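Local coordinates for putative glucoamylase (Bacteroides caccae ATCC 43185, PDB 4QT9), which is a putative glucoamylase with an alpha/alpha toroid fold, probably a glycoside hydrolase that releases glucose from alpha-glucans, at residues A[230-233]-A[237-240]. Numbering follows the deposited sequence.
Sequences DGWA and AIVS
Ile238 reaches back to Trp232 and Ala233, and its side chain can be followed atom by atom. Ile238 CB lies 3.7 Å from Ala233 O, the same oxygen that accepts the backbone N-H of Ile238. The CG2 branch, set between the backbone N and the carbonyl carbon, meets the methyl of Ala233, with Ile238 CG2 3.8 Å from Ala233 CB; alanine suits this place because so short a side chain lets the branched isoleucine come close to the backbone. The other branch runs through CG1, anti to the backbone N (chi1 -166°), and its extended course carries the terminal methyl to the indole of Trp232. There Ile238 CD1 comes obliquely to the pyrrole part of the ring system, 3.3 Å from Trp232 NE1, with CE2 and CD1 of the indole also near. In this alpha/alpha toroid protein, the contact joins helix 225-232 to the start of strand 239-244, which pairs with 247-251 in a two-stranded antiparallel hairpin. Tyr228 of the same helix and Tyr212 of helix 209-217 also meet the buried indole, a place that suits a wide, flat aromatic side chain. Replacing Trp232 with an alanine would probably leave the Ile238 CD1 methyl without its ring partner and open a gap beside the two tyrosines. The backbone closes the short turn: Ile238 N donates to Ala233 O at 3.3 Å, with an N-H...O angle of 145°.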
# COMPACT_ATOMS: atom_id res chain seq x y z
N ASP A 230 21.94 6.26 7.59
CA ASP A 230 22.94 6.02 6.53
C ASP A 230 22.32 5.42 5.26
O ASP A 230 22.80 5.73 4.17
CB ASP A 230 24.08 5.07 7.00
CG ASP A 230 24.92 5.50 8.20
OD1 ASP A 230 24.64 6.58 8.78
OD2 ASP A 230 25.85 4.75 8.57
N GLY A 231 21.34 4.52 5.40
CA GLY A 231 20.70 3.81 4.28
C GLY A 231 19.50 4.50 3.66
O GLY A 231 19.54 4.85 2.47
N TRP A 232 18.41 4.66 4.42
CA TRP A 232 17.24 5.33 3.85
C TRP A 232 17.49 6.82 3.51
O TRP A 232 17.16 7.27 2.40
CB TRP A 232 16.03 5.24 4.80
CG TRP A 232 14.84 6.05 4.35
CD1 TRP A 232 14.44 7.26 4.83
CD2 TRP A 232 13.88 5.68 3.34
NE1 TRP A 232 13.25 7.63 4.24
CE2 TRP A 232 12.91 6.70 3.29
CE3 TRP A 232 13.77 4.60 2.44
CZ2 TRP A 232 11.82 6.67 2.38
CZ3 TRP A 232 12.70 4.57 1.54
CH2 TRP A 232 11.72 5.58 1.54
N ALA A 233 18.01 7.58 4.47
CA ALA A 233 18.21 9.02 4.34
C ALA A 233 19.55 9.40 3.69
O ALA A 233 19.71 10.55 3.28
CB ALA A 233 18.12 9.66 5.70
N ALA A 237 21.07 13.30 2.28
CA ALA A 237 20.95 13.41 0.81
C ALA A 237 19.46 13.30 0.32
O ALA A 237 19.14 13.70 -0.79
CB ALA A 237 21.78 12.32 0.14
N ILE A 238 18.56 12.76 1.16
CA ILE A 238 17.12 12.60 0.87
C ILE A 238 16.42 13.98 0.88
O ILE A 238 15.29 14.10 0.42
CB ILE A 238 16.48 11.60 1.89
CG1 ILE A 238 15.06 11.11 1.42
CG2 ILE A 238 16.47 12.18 3.32
CD1 ILE A 238 14.47 9.92 2.19
N VAL A 239 17.06 15.01 1.45
CA VAL A 239 16.53 16.36 1.50
C VAL A 239 17.05 17.08 0.27
O VAL A 239 18.26 17.22 0.13
CB VAL A 239 16.91 17.10 2.82
CG1 VAL A 239 16.40 18.54 2.81
CG2 VAL A 239 16.41 16.34 4.05
N SER A 240 16.14 17.44 -0.66
CA SER A 240 16.55 18.12 -1.90
C SER A 240 15.40 18.99 -2.38
O SER A 240 14.68 18.58 -3.29
CB SER A 240 16.95 17.09 -2.95
OG SER A 240 17.60 17.69 -4.06